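Local atomic coordinates of Moesin/ezrin/radixin homolog 2 (Drosophila melanogaster, PDB entry 7EDR), a protein that probably works at the plasma membrane as the fly merlin of the ezrin-radixin-moesin family, its lipid-binding FERM domain forming a closed complex with the C-terminal domain. Residues Tyr145-Met149 with Lys176-Met180; Phe243-Arg249 with Ile260-Asp264; Phe253-Phe258 with Asn280-Leu284. All blocks are in the same frame, centred on the assembly; numbering follows the deposited sequence.

Contact 1. Residues Tyr145-Met149 with Lys176-Met180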
ATOM      1  N   TYR C 145     -24.641  -8.692 -37.149  1.00 46.34           N
ATOM      2  CA  TYR C 145     -23.763  -9.802 -37.506  1.00 50.24           C
ATOM      3  C   TYR C 145     -23.963 -10.194 -38.966  1.00 51.94           C
ATOM      4  O   TYR C 145     -25.082 -10.163 -39.484  1.00 62.91           O
ATOM      5  CB  TYR C 145     -24.008 -11.020 -36.610  1.00 40.23           C
ATOM      6  CG  TYR C 145     -22.976 -12.092 -36.868  1.00 44.51           C
ATOM      7  CD1 TYR C 145     -21.763 -12.089 -36.195  1.00 42.23           C
ATOM      8  CD2 TYR C 145     -23.190 -13.081 -37.818  1.00 45.25           C
ATOM      9  CE1 TYR C 145     -20.804 -13.049 -36.447  1.00 37.61           C
ATOM     10  CE2 TYR C 145     -22.233 -14.044 -38.081  1.00 41.99           C
ATOM     11  CZ  TYR C 145     -21.044 -14.026 -37.391  1.00 40.83           C
ATOM     12  OH  TYR C 145     -20.089 -14.990 -37.652  1.00 40.16           O
ATOM     13  N   LYS C 146     -22.876 -10.576 -39.631  1.00 48.32           N
ATOM     14  CA  LYS C 146     -22.933 -11.030 -41.018  1.00 55.45           C
ATOM     15  C   LYS C 146     -22.226 -12.377 -41.132  1.00 54.56           C
ATOM     16  O   LYS C 146     -20.998 -12.437 -41.010  1.00 55.61           O
ATOM     17  CB  LYS C 146     -22.284 -10.004 -41.948  1.00 61.09           C
ATOM     18  CG  LYS C 146     -22.555  -8.555 -41.556  1.00 61.15           C
ATOM     19  CD  LYS C 146     -21.907  -7.561 -42.522  1.00 58.81           C
ATOM     20  CE  LYS C 146     -22.592  -7.556 -43.886  1.00 62.34           C
ATOM     21  NZ  LYS C 146     -21.929  -6.612 -44.844  1.00 65.55           N
ATOM     22  N   ASP C 147     -22.995 -13.455 -41.381  1.00 56.59           N
ATOM     23  CA  ASP C 147     -22.439 -14.798 -41.588  1.00 53.64           C
ATOM     24  C   ASP C 147     -21.358 -14.770 -42.658  1.00 53.20           C
ATOM     25  O   ASP C 147     -21.660 -14.600 -43.844  1.00 53.62           O
ATOM     26  CB  ASP C 147     -23.525 -15.807 -41.993  1.00 60.15           C
ATOM     27  CG  ASP C 147     -24.601 -15.995 -40.927  1.00 61.83           C
ATOM     28  OD1 ASP C 147     -25.791 -15.803 -41.255  1.00 68.68           O
ATOM     29  OD2 ASP C 147     -24.268 -16.366 -39.774  1.00 63.14           O
ATOM     30  N   GLY C 148     -20.106 -14.948 -42.250  1.00 55.92           N
ATOM     31  CA  GLY C 148     -18.964 -14.593 -43.063  1.00 52.04           C
ATOM     32  C   GLY C 148     -18.250 -13.342 -42.603  1.00 52.55           C
ATOM     33  O   GLY C 148     -17.312 -12.897 -43.272  1.00 58.51           O
ATOM     34  N   MET C 149     -18.687 -12.743 -41.497  1.00 52.46           N
ATOM     35  CA  MET C 149     -17.893 -11.743 -40.790  1.00 54.80           C
ATOM     36  C   MET C 149     -16.555 -12.291 -40.306  1.00 55.69           C
ATOM     37  O   MET C 149     -15.694 -11.499 -39.909  1.00 59.54           O
ATOM     38  CB  MET C 149     -18.701 -11.229 -39.591  1.00 52.69           C
ATOM     39  CG  MET C 149     -18.257  -9.925 -38.977  1.00 52.19           C
ATOM     40  SD  MET C 149     -19.697  -9.175 -38.181  1.00 56.36           S
ATOM     41  CE  MET C 149     -19.425  -9.591 -36.452  1.00 45.07           C
ATOM     42  N   LYS C 176     -18.511 -18.340 -33.668  1.00 27.04           N
ATOM     43  CA  LYS C 176     -19.699 -17.496 -33.603  1.00 26.38           C
ATOM     44  C   LYS C 176     -20.622 -17.908 -32.461  1.00 30.53           C
ATOM     45  O   LYS C 176     -21.216 -17.052 -31.792  1.00 32.54           O
ATOM     46  CB  LYS C 176     -20.458 -17.546 -34.928  1.00 29.18           C
ATOM     47  CG  LYS C 176     -21.819 -16.875 -34.846  1.00 29.06           C
ATOM     48  CD  LYS C 176     -22.671 -17.107 -36.085  1.00 36.46           C
ATOM     49  CE  LYS C 176     -24.034 -16.407 -35.943  1.00 36.86           C
ATOM     50  NZ  LYS C 176     -24.929 -16.583 -37.124  1.00 43.20           N
ATOM     51  N   THR C 177     -20.770 -19.213 -32.233  1.00 28.46           N
ATOM     52  CA  THR C 177     -21.686 -19.677 -31.195  1.00 32.32           C
ATOM     53  C   THR C 177     -21.203 -19.264 -29.809  1.00 34.15           C
ATOM     54  O   THR C 177     -22.006 -18.881 -28.945  1.00 31.19           O
ATOM     55  CB  THR C 177     -21.837 -21.195 -31.284  1.00 30.77           C
ATOM     56  OG1 THR C 177     -22.227 -21.546 -32.619  1.00 32.35           O
ATOM     57  CG2 THR C 177     -22.881 -21.686 -30.291  1.00 25.35           C
ATOM     58  N   TRP C 178     -19.888 -19.331 -29.582  1.00 30.37           N
ATOM     59  CA  TRP C 178     -19.330 -18.885 -28.314  1.00 32.94           C
ATOM     60  C   TRP C 178     -19.374 -17.363 -28.201  1.00 34.99           C
ATOM     61  O   TRP C 178     -19.736 -16.823 -27.149  1.00 34.64           O
ATOM     62  CB  TRP C 178     -17.904 -19.403 -28.178  1.00 32.15           C
ATOM     63  CG  TRP C 178     -17.539 -19.700 -26.784  1.00 35.41           C
ATOM     64  CD1 TRP C 178     -18.005 -19.081 -25.659  1.00 35.81           C
ATOM     65  CD2 TRP C 178     -16.648 -20.723 -26.341  1.00 33.35           C
ATOM     66  NE1 TRP C 178     -17.447 -19.657 -24.537  1.00 33.98           N
ATOM     67  CE2 TRP C 178     -16.605 -20.662 -24.935  1.00 33.68           C
ATOM     68  CE3 TRP C 178     -15.881 -21.683 -26.998  1.00 32.37           C
ATOM     69  CZ2 TRP C 178     -15.830 -21.523 -24.182  1.00 35.95           C
ATOM     70  CZ3 TRP C 178     -15.118 -22.529 -26.253  1.00 30.04           C
ATOM     71  CH2 TRP C 178     -15.095 -22.449 -24.860  1.00 33.98           C
ATOM     72  N   TYR C 179     -19.013 -16.660 -29.279  1.00 31.31           N
ATOM     73  CA  TYR C 179     -19.137 -15.205 -29.319  1.00 31.93           C
ATOM     74  C   TYR C 179     -20.542 -14.746 -28.923  1.00 35.15           C
ATOM     75  O   TYR C 179     -20.697 -13.824 -28.116  1.00 34.60           O
ATOM     76  CB  TYR C 179     -18.760 -14.726 -30.723  1.00 27.29           C
ATOM     77  CG  TYR C 179     -19.081 -13.292 -31.078  1.00 33.68           C
ATOM     78  CD1 TYR C 179     -18.554 -12.234 -30.345  1.00 34.98           C
ATOM     79  CD2 TYR C 179     -19.866 -12.991 -32.197  1.00 35.38           C
ATOM     80  CE1 TYR C 179     -18.829 -10.918 -30.686  1.00 34.83           C
ATOM     81  CE2 TYR C 179     -20.133 -11.677 -32.555  1.00 33.39           C
ATOM     82  CZ  TYR C 179     -19.610 -10.646 -31.795  1.00 37.18           C
ATOM     83  OH  TYR C 179     -19.872  -9.339 -32.120  1.00 37.12           O
ATOM     84  N   MET C 180     -21.582 -15.405 -29.450  1.00 36.37           N
ATOM     85  CA  MET C 180     -22.955 -15.033 -29.106  1.00 40.38           C
ATOM     86  C   MET C 180     -23.227 -15.074 -27.606  1.00 38.92           C
ATOM     87  O   MET C 180     -24.159 -14.417 -27.136  1.00 44.19           O
ATOM     88  CB  MET C 180     -23.967 -15.961 -29.787  1.00 37.07           C
ATOM     89  CG  MET C 180     -24.122 -15.797 -31.282  1.00 42.56           C
ATOM     90  SD  MET C 180     -25.460 -16.842 -31.928  1.00 46.43           S
ATOM     91  CE  MET C 180     -25.941 -17.796 -30.477  1.00 37.25           C
TER

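Contact 2. Residues Phe243-Arg249 with Ile260-Asp264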
ATOM      1  N   PHE C 243      13.958 -22.288 -10.391  1.00 29.93           N
ATOM      2  CA  PHE C 243      14.562 -21.487  -9.333  1.00 29.59           C
ATOM      3  C   PHE C 243      13.918 -20.112  -9.335  1.00 27.36           C
ATOM      4  O   PHE C 243      13.971 -19.400 -10.344  1.00 24.37           O
ATOM      5  CB  PHE C 243      16.069 -21.365  -9.522  1.00 27.83           C
ATOM      6  CG  PHE C 243      16.775 -22.677  -9.538  1.00 31.33           C
ATOM      7  CD1 PHE C 243      17.038 -23.327 -10.744  1.00 28.73           C
ATOM      8  CD2 PHE C 243      17.196 -23.263  -8.344  1.00 30.98           C
ATOM      9  CE1 PHE C 243      17.717 -24.557 -10.758  1.00 30.65           C
ATOM     10  CE2 PHE C 243      17.867 -24.486  -8.349  1.00 32.41           C
ATOM     11  CZ  PHE C 243      18.117 -25.138  -9.559  1.00 27.97           C
ATOM     12  N   GLN C 244      13.326 -19.739  -8.209  1.00 25.96           N
ATOM     13  CA  GLN C 244      12.614 -18.480  -8.118  1.00 25.22           C
ATOM     14  C   GLN C 244      13.591 -17.321  -7.930  1.00 25.48           C
ATOM     15  O   GLN C 244      14.642 -17.472  -7.309  1.00 25.94           O
ATOM     16  CB  GLN C 244      11.611 -18.547  -6.967  1.00 27.47           C
ATOM     17  CG  GLN C 244      10.407 -17.646  -7.187  1.00 31.01           C
ATOM     18  CD  GLN C 244       9.247 -17.989  -6.292  1.00 33.45           C
ATOM     19  OE1 GLN C 244       8.319 -18.700  -6.698  1.00 34.69           O
ATOM     20  NE2 GLN C 244       9.295 -17.500  -5.056  1.00 28.69           N
ATOM     21  N   TRP C 245      13.232 -16.147  -8.475  1.00 25.76           N
ATOM     22  CA  TRP C 245      14.149 -15.006  -8.469  1.00 22.71           C
ATOM     23  C   TRP C 245      14.716 -14.727  -7.085  1.00 24.57           C
ATOM     24  O   TRP C 245      15.889 -14.348  -6.958  1.00 22.56           O
ATOM     25  CB  TRP C 245      13.467 -13.739  -9.005  1.00 22.81           C
ATOM     26  CG  TRP C 245      13.380 -13.752 -10.472  1.00 25.82           C
ATOM     27  CD1 TRP C 245      12.246 -13.619 -11.247  1.00 21.12           C
ATOM     28  CD2 TRP C 245      14.467 -13.971 -11.375  1.00 23.12           C
ATOM     29  NE1 TRP C 245      12.583 -13.739 -12.579  1.00 23.81           N
ATOM     30  CE2 TRP C 245      13.935 -13.965 -12.678  1.00 20.81           C
ATOM     31  CE3 TRP C 245      15.840 -14.192 -11.203  1.00 23.88           C
ATOM     32  CZ2 TRP C 245      14.729 -14.153 -13.800  1.00 22.59           C
ATOM     33  CZ3 TRP C 245      16.631 -14.373 -12.319  1.00 19.88           C
ATOM     34  CH2 TRP C 245      16.074 -14.350 -13.605  1.00 22.20           C
ATOM     35  N   ASN C 246      13.908 -14.899  -6.033  1.00 24.23           N
ATOM     36  CA  ASN C 246      14.380 -14.546  -4.694  1.00 27.69           C
ATOM     37  C   ASN C 246      15.288 -15.610  -4.076  1.00 25.55           C
ATOM     38  O   ASN C 246      15.825 -15.379  -2.990  1.00 25.70           O
ATOM     39  CB  ASN C 246      13.202 -14.283  -3.764  1.00 25.59           C
ATOM     40  CG  ASN C 246      12.510 -15.560  -3.342  1.00 28.65           C
ATOM     41  OD1 ASN C 246      11.926 -16.258  -4.165  1.00 32.05           O
ATOM     42  ND2 ASN C 246      12.580 -15.876  -2.055  1.00 28.75           N
ATOM     43  N   GLU C 247      15.463 -16.758  -4.736  1.00 26.97           N
ATOM     44  CA  GLU C 247      16.469 -17.755  -4.385  1.00 27.23           C
ATOM     45  C   GLU C 247      17.810 -17.516  -5.071  1.00 27.74           C
ATOM     46  O   GLU C 247      18.789 -18.201  -4.731  1.00 23.03           O
ATOM     47  CB  GLU C 247      15.990 -19.173  -4.755  1.00 23.53           C
ATOM     48  CG  GLU C 247      14.601 -19.517  -4.269  1.00 27.84           C
ATOM     49  CD  GLU C 247      14.120 -20.882  -4.736  1.00 31.93           C
ATOM     50  OE1 GLU C 247      14.056 -21.146  -5.955  1.00 32.81           O
ATOM     51  OE2 GLU C 247      13.786 -21.700  -3.866  1.00 37.32           O
ATOM     52  N   ILE C 248      17.887 -16.586  -6.033  1.00 23.53           N
ATOM     53  CA  ILE C 248      19.093 -16.396  -6.844  1.00 26.59           C
ATOM     54  C   ILE C 248      19.828 -15.141  -6.376  1.00 27.05           C
ATOM     55  O   ILE C 248      19.249 -14.047  -6.331  1.00 24.57           O
ATOM     56  CB  ILE C 248      18.749 -16.316  -8.346  1.00 26.63           C
ATOM     57  CG1 ILE C 248      18.046 -17.603  -8.794  1.00 25.42           C
ATOM     58  CG2 ILE C 248      20.002 -16.071  -9.185  1.00 21.70           C
ATOM     59  CD1 ILE C 248      17.608 -17.575 -10.227  1.00 21.03           C
ATOM     60  N   ARG C 249      21.112 -15.298  -6.043  1.00 26.95           N
ATOM     61  CA  ARG C 249      21.946 -14.222  -5.519  1.00 26.91           C
ATOM     62  C   ARG C 249      22.687 -13.473  -6.627  1.00 31.86           C
ATOM     63  O   ARG C 249      22.810 -12.237  -6.575  1.00 27.27           O
ATOM     64  CB  ARG C 249      22.933 -14.810  -4.501  1.00 29.16           C
ATOM     65  CG  ARG C 249      24.169 -13.984  -4.162  1.00 31.61           C
ATOM     66  CD  ARG C 249      23.829 -12.833  -3.249  1.00 41.00           C
ATOM     67  NE  ARG C 249      25.005 -12.064  -2.827  1.00 53.26           N
ATOM     68  CZ  ARG C 249      24.975 -10.775  -2.464  1.00 49.98           C
ATOM     69  NH1 ARG C 249      23.826 -10.087  -2.487  1.00 37.46           N
ATOM     70  NH2 ARG C 249      26.102 -10.163  -2.092  1.00 45.74           N
ATOM     71  N   ILE C 260      25.618 -19.437 -11.896  1.00 30.55           N
ATOM     72  CA  ILE C 260      24.471 -18.982 -11.129  1.00 32.11           C
ATOM     73  C   ILE C 260      24.715 -19.324  -9.675  1.00 32.12           C
ATOM     74  O   ILE C 260      24.879 -20.501  -9.330  1.00 32.76           O
ATOM     75  CB  ILE C 260      23.166 -19.610 -11.635  1.00 33.58           C
ATOM     76  CG1 ILE C 260      22.785 -18.944 -12.959  1.00 31.39           C
ATOM     77  CG2 ILE C 260      22.061 -19.461 -10.589  1.00 26.44           C
ATOM     78  CD1 ILE C 260      21.767 -19.696 -13.696  1.00 42.02           C
ATOM     79  N   ARG C 261      24.766 -18.291  -8.832  1.00 29.51           N
ATOM     80  CA  ARG C 261      24.952 -18.453  -7.401  1.00 30.98           C
ATOM     81  C   ARG C 261      23.613 -18.248  -6.711  1.00 28.94           C
ATOM     82  O   ARG C 261      22.874 -17.312  -7.039  1.00 29.12           O
ATOM     83  CB  ARG C 261      25.993 -17.466  -6.868  1.00 33.45           C
ATOM     84  CG  ARG C 261      27.211 -17.336  -7.779  1.00 43.66           C
ATOM     85  CD  ARG C 261      28.483 -16.907  -7.033  1.00 54.75           C
ATOM     86  NE  ARG C 261      28.510 -15.473  -6.735  1.00 56.23           N
ATOM     87  CZ  ARG C 261      28.083 -14.924  -5.592  1.00 61.94           C
ATOM     88  NH1 ARG C 261      28.157 -13.599  -5.428  1.00 52.23           N
ATOM     89  NH2 ARG C 261      27.584 -15.689  -4.610  1.00 47.04           N
ATOM     90  N   LEU C 262      23.306 -19.116  -5.765  1.00 27.02           N
ATOM     91  CA  LEU C 262      22.056 -19.051  -5.029  1.00 29.13           C
ATOM     92  C   LEU C 262      22.248 -18.315  -3.712  1.00 31.62           C
ATOM     93  O   LEU C 262      23.356 -18.224  -3.179  1.00 27.37           O
ATOM     94  CB  LEU C 262      21.520 -20.458  -4.774  1.00 30.25           C
ATOM     95  CG  LEU C 262      21.331 -21.301  -6.031  1.00 31.43           C
ATOM     96  CD1 LEU C 262      20.879 -22.653  -5.616  1.00 42.00           C
ATOM     97  CD2 LEU C 262      20.286 -20.689  -6.933  1.00 31.45           C
ATOM     98  N   VAL C 263      21.137 -17.787  -3.194  1.00 31.26           N
ATOM     99  CA  VAL C 263      21.164 -17.033  -1.941  1.00 29.69           C
ATOM    100  C   VAL C 263      21.676 -17.902  -0.802  1.00 30.17           C
ATOM    101  O   VAL C 263      22.481 -17.464   0.023  1.00 32.80           O
ATOM    102  CB  VAL C 263      19.767 -16.472  -1.626  1.00 31.01           C
ATOM    103  CG1 VAL C 263      19.693 -15.969  -0.186  1.00 27.50           C
ATOM    104  CG2 VAL C 263      19.415 -15.367  -2.616  1.00 27.39           C
ATOM    105  N   ASP C 264      21.191 -19.132  -0.721  1.00 33.61           N
ATOM    106  CA  ASP C 264      21.634 -20.067   0.305  1.00 33.64           C
ATOM    107  C   ASP C 264      23.119 -20.365   0.122  1.00 42.86           C
ATOM    108  O   ASP C 264      23.502 -21.097  -0.798  1.00 40.45           O
ATOM    109  CB  ASP C 264      20.816 -21.352   0.219  1.00 39.66           C
ATOM    110  CG  ASP C 264      20.940 -22.226   1.451  1.00 47.80           C
ATOM    111  OD1 ASP C 264      22.015 -22.245   2.096  1.00 49.13           O
ATOM    112  OD2 ASP C 264      19.941 -22.919   1.756  1.00 54.06           O
TER
HETATM  113  O   HOH W   1      19.141 -20.284  -2.434  1.00 31.33           O

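Contact 3. Residues Phe253-Phe258 with Asn280-Leu284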
ATOM      1  N   PHE C 253      28.132 -14.678 -16.734  1.00 33.64           N
ATOM      2  CA  PHE C 253      28.686 -15.545 -17.761  1.00 39.45           C
ATOM      3  C   PHE C 253      30.091 -15.063 -18.100  1.00 39.59           C
ATOM      4  O   PHE C 253      30.397 -13.865 -18.021  1.00 34.06           O
ATOM      5  CB  PHE C 253      27.810 -15.590 -19.042  1.00 33.40           C
ATOM      6  CG  PHE C 253      27.882 -14.333 -19.861  1.00 36.75           C
ATOM      7  CD1 PHE C 253      26.973 -13.302 -19.653  1.00 35.30           C
ATOM      8  CD2 PHE C 253      28.866 -14.170 -20.828  1.00 37.54           C
ATOM      9  CE1 PHE C 253      27.039 -12.131 -20.391  1.00 34.23           C
ATOM     10  CE2 PHE C 253      28.942 -13.002 -21.567  1.00 41.47           C
ATOM     11  CZ  PHE C 253      28.024 -11.979 -21.350  1.00 38.30           C
ATOM     12  N   ASP C 254      30.949 -16.017 -18.460  1.00 39.29           N
ATOM     13  CA  ASP C 254      32.234 -15.722 -19.086  1.00 44.20           C
ATOM     14  C   ASP C 254      32.337 -16.578 -20.330  1.00 42.96           C
ATOM     15  O   ASP C 254      32.370 -17.811 -20.230  1.00 46.95           O
ATOM     16  CB  ASP C 254      33.416 -16.007 -18.154  1.00 48.01           C
ATOM     17  CG  ASP C 254      34.771 -15.898 -18.871  1.00 51.38           C
ATOM     18  OD1 ASP C 254      35.644 -16.740 -18.590  1.00 60.16           O
ATOM     19  OD2 ASP C 254      34.975 -14.986 -19.709  1.00 53.15           O
ATOM     20  N   ASP C 255      32.379 -15.936 -21.493  1.00 39.04           N
ATOM     21  CA  ASP C 255      32.382 -16.643 -22.776  1.00 48.59           C
ATOM     22  C   ASP C 255      31.111 -17.482 -22.842  1.00 46.05           C
ATOM     23  O   ASP C 255      30.009 -16.909 -22.823  1.00 44.18           O
ATOM     24  CB  ASP C 255      33.693 -17.418 -22.926  1.00 51.74           C
ATOM     25  CG  ASP C 255      33.950 -17.857 -24.352  1.00 55.75           C
ATOM     26  OD1 ASP C 255      34.447 -18.992 -24.534  1.00 59.38           O
ATOM     27  OD2 ASP C 255      33.671 -17.067 -25.282  1.00 54.07           O
ATOM     28  N   LYS C 256      31.189 -18.807 -22.897  1.00 49.27           N
ATOM     29  CA  LYS C 256      30.010 -19.632 -23.107  1.00 46.74           C
ATOM     30  C   LYS C 256      29.397 -20.132 -21.812  1.00 40.31           C
ATOM     31  O   LYS C 256      28.333 -20.759 -21.856  1.00 45.22           O
ATOM     32  CB  LYS C 256      30.362 -20.831 -23.999  1.00 41.64           C
ATOM     33  CG  LYS C 256      31.063 -20.440 -25.287  1.00 47.28           C
ATOM     34  CD  LYS C 256      30.362 -19.265 -25.981  1.00 51.69           C
ATOM     35  CE  LYS C 256      30.863 -19.066 -27.419  1.00 56.23           C
ATOM     36  NZ  LYS C 256      32.278 -18.610 -27.527  1.00 60.82           N
ATOM     37  N   LYS C 257      30.025 -19.853 -20.675  1.00 37.52           N
ATOM     38  CA  LYS C 257      29.723 -20.513 -19.411  1.00 40.56           C
ATOM     39  C   LYS C 257      28.967 -19.559 -18.489  1.00 43.74           C
ATOM     40  O   LYS C 257      29.510 -18.523 -18.073  1.00 39.55           O
ATOM     41  CB  LYS C 257      31.016 -20.984 -18.750  1.00 34.17           C
ATOM     42  CG  LYS C 257      30.832 -21.888 -17.547  1.00 40.73           C
ATOM     43  CD  LYS C 257      32.105 -21.899 -16.710  1.00 42.70           C
ATOM     44  CE  LYS C 257      32.236 -23.162 -15.887  1.00 41.93           C
ATOM     45  NZ  LYS C 257      33.515 -23.142 -15.109  1.00 41.25           N
ATOM     46  N   PHE C 258      27.722 -19.910 -18.164  1.00 36.65           N
ATOM     47  CA  PHE C 258      26.953 -19.178 -17.161  1.00 38.19           C
ATOM     48  C   PHE C 258      27.202 -19.768 -15.778  1.00 37.82           C
ATOM     49  O   PHE C 258      27.183 -20.995 -15.601  1.00 39.25           O
ATOM     50  CB  PHE C 258      25.452 -19.208 -17.465  1.00 36.26           C
ATOM     51  CG  PHE C 258      24.970 -18.019 -18.244  1.00 32.91           C
ATOM     52  CD1 PHE C 258      24.494 -16.897 -17.590  1.00 32.71           C
ATOM     53  CD2 PHE C 258      25.012 -18.018 -19.634  1.00 35.32           C
ATOM     54  CE1 PHE C 258      24.060 -15.788 -18.310  1.00 33.27           C
ATOM     55  CE2 PHE C 258      24.574 -16.923 -20.363  1.00 31.45           C
ATOM     56  CZ  PHE C 258      24.098 -15.805 -19.698  1.00 33.98           C
ATOM     57  N   ASN C 280      24.018 -14.368 -24.757  1.00 33.77           N
ATOM     58  CA  ASN C 280      24.339 -14.438 -23.338  1.00 36.09           C
ATOM     59  C   ASN C 280      24.124 -13.099 -22.660  1.00 32.76           C
ATOM     60  O   ASN C 280      23.630 -13.043 -21.531  1.00 32.08           O
ATOM     61  CB  ASN C 280      25.764 -14.927 -23.152  1.00 36.62           C
ATOM     62  CG  ASN C 280      25.888 -16.403 -23.426  1.00 41.27           C
ATOM     63  OD1 ASN C 280      24.892 -17.068 -23.737  1.00 36.39           O
ATOM     64  ND2 ASN C 280      27.104 -16.931 -23.328  1.00 41.02           N
ATOM     65  N   LYS C 281      24.472 -12.014 -23.341  1.00 31.43           N
ATOM     66  CA  LYS C 281      24.131 -10.698 -22.829  1.00 36.66           C
ATOM     67  C   LYS C 281      22.615 -10.533 -22.705  1.00 38.26           C
ATOM     68  O   LYS C 281      22.127  -9.973 -21.714  1.00 37.16           O
ATOM     69  CB  LYS C 281      24.739  -9.624 -23.732  1.00 31.76           C
ATOM     70  CG  LYS C 281      24.560  -8.236 -23.197  1.00 37.11           C
ATOM     71  CD  LYS C 281      25.097  -8.133 -21.776  1.00 44.55           C
ATOM     72  CE  LYS C 281      24.627  -6.843 -21.109  1.00 51.39           C
ATOM     73  NZ  LYS C 281      24.816  -5.669 -22.013  1.00 51.70           N
ATOM     74  N   MET C 282      21.854 -11.036 -23.692  1.00 31.49           N
ATOM     75  CA  MET C 282      20.397 -10.955 -23.632  1.00 34.57           C
ATOM     76  C   MET C 282      19.846 -11.776 -22.480  1.00 30.02           C
ATOM     77  O   MET C 282      18.828 -11.414 -21.883  1.00 29.71           O
ATOM     78  CB  MET C 282      19.771 -11.441 -24.944  1.00 38.98           C
ATOM     79  CG  MET C 282      20.345 -10.813 -26.184  1.00 38.94           C
ATOM     80  SD  MET C 282      20.108  -9.026 -26.168  1.00 53.18           S
ATOM     81  CE  MET C 282      18.608  -8.942 -27.144  1.00 44.17           C
ATOM     82  N   ILE C 283      20.476 -12.906 -22.173  1.00 31.10           N
ATOM     83  CA  ILE C 283      20.032 -13.675 -21.015  1.00 32.22           C
ATOM     84  C   ILE C 283      20.262 -12.871 -19.739  1.00 32.07           C
ATOM     85  O   ILE C 283      19.397 -12.806 -18.855  1.00 25.14           O
ATOM     86  CB  ILE C 283      20.741 -15.040 -20.979  1.00 31.46           C
ATOM     87  CG1 ILE C 283      20.325 -15.888 -22.193  1.00 27.75           C
ATOM     88  CG2 ILE C 283      20.443 -15.773 -19.651  1.00 25.20           C
ATOM     89  CD1 ILE C 283      20.939 -17.294 -22.202  1.00 28.36           C
ATOM     90  N   LEU C 284      21.419 -12.206 -19.656  1.00 32.77           N
ATOM     91  CA  LEU C 284      21.774 -11.426 -18.479  1.00 30.39           C
ATOM     92  C   LEU C 284      20.826 -10.257 -18.289  1.00 29.38           C
ATOM     93  O   LEU C 284      20.349 -10.016 -17.170  1.00 24.23           O
ATOM     94  CB  LEU C 284      23.208 -10.928 -18.603  1.00 33.82           C
ATOM     95  CG  LEU C 284      23.707 -10.193 -17.361  1.00 37.35           C
ATOM     96  CD1 LEU C 284      23.733 -11.146 -16.165  1.00 29.36           C
ATOM     97  CD2 LEU C 284      25.084  -9.569 -17.627  1.00 35.66           C
TER

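Contact 1. Residues Tyr145-Met149 with Lys176-Met180
How a loop is fastened to a helix by one long side chain can be followed from K176 onward. With all four of its side-chain torsions trans, K176 reaches fully extended across the gap, where its CA lies 8.9 Å from the CA of D147. On the way its methylene groups pass the Y145 ring: K176 CE sits 3.7 Å from Y145 CE2 and 4.1 Å from the ring centroid, over the face, in a CH-pi contact. At the far end K176 NZ donates to D147 OD2 at 2.7 Å, a salt bridge. D147 is the second residue of a type II beta turn, K146-M149, closed by a very short hydrogen bond of 2.4 Å from M149 N to K146 O. G148 takes the positive phi that suits glycine. All of this belongs to the helical central lobe of the FERM domain, at its surface, with residues 145-149 in the loop after helix 122-137. W178 faces another way, packing on L127 and S130 of that helix. Y179 comes back to the loop, placing its CE2 4.0 Å from Y145 CD1, which meets the Y179 ring at its edge. M149 CE approaches Y179 CE2 at 4.5 Å, while the Y179 hydroxyl is hydrogen-bonded to the carbonyl of G138. M180 then touches Y140, a residue against which Y145 also rests.

Contact 2. Residues Phe243-Arg249 with Ile260-Asp264
L262 overlaps two side chains of the 243-249 segment at once: its CD2 lies 4.3 Å from F243 CD2 and 4.2 Å from I248 CG1. The overlap forms although the backbone does not favour it: I248 and L262 are an antiparallel, non-hydrogen-bonded pair, CA atoms 4.4 Å apart, whose CA-to-CB bonds diverge, and it is the far part of the leucine that meets F243 and I248. Hydrogen bonds flank this pair, from V263 N to E247 O at 2.8 Å, nearly straight, and from R249 N to R261 O at 2.9 Å. Water 1 extends the ladder where it ends, donating to E247 O at 3.1 Å and accepting from D264 N at 2.9 Å. This is the start of the hairpin 248-254/257-262 in the PH-like lobe, at the corner where the chain leaves one sheet of the sandwich (strand 241-244) for the other. A 3-10 turn, 245-247, makes the corner, held by E247 N to Q244 O at 2.8 Å and by Q244 N to E247 OE1 at 2.8 Å. Inward, I248 CG2 meets I260 CG2 at 4.2 Å, and both isoleucines rest on L228 of the first sheet. Outward, R249 and R261 run side by side despite their like charges, R249 CG lying 3.8 Å from R261 NH2, while V263 CG2 packs 4.0 Å from R249 CB. Another merlin chain of the assembly adjoins this corner: a basic side chain of that chain forms a salt bridge with E247, and an apolar one packs on L262.

Contact 3. Residues Phe253-Phe258 with Asn280-Leu284
This is a strand-to-helix packing contact, in which the tip of the hairpin 248-254/257-262 meets the early turns of helix 277-297 within the PH-like lobe. N280 lies at its heart, between two phenylalanines that treat it differently. The F253 ring offers its face: N280 CB stands 3.8 Å from the centroid, almost on the ring normal, a CH-pi contact. The F258 ring offers its edge, bringing F258 CZ to 3.3 Å from N280 O. As in PH folds generally, the C-terminal helix caps one open end of the beta sandwich, and here the hairpin's type II' turn, D254 to K257, meets it through a backbone carbonyl. D255 adopts the positive phi of that turn, and its carbonyl O accepts a weak hydrogen bond from N280 ND2 at 2.9 Å; N280 OD1 is bonded to the hydroxyl of S274. One turn further along the helix, I283 CG2 packs 3.7 Å from F258 CZ, and L284 CD2 approaches F253 CE1 at 4.2 Å.

Read from the N terminus, the chain first closes a loop at contact 1, where residues 176-180 return to 145-149 inside the helical central lobe. That loop is complete before the other two begin. Contact 2 opens at 243-249 and contact 3 at 253-258; contact 2 closes at 260-264, and contact 3 at 280-284, so the two cross. Both draw on the hairpin of strands 248-254 and 257-262, contact 2 near its open end and contact 3 at its tip, with centres about 17 Å apart. Together they tie the first sheet's edge, the hairpin and the C-terminal helix into one PH-like lobe, whereas contact 1 lies about 50 Å from each, centre to centre, across the chain's centre.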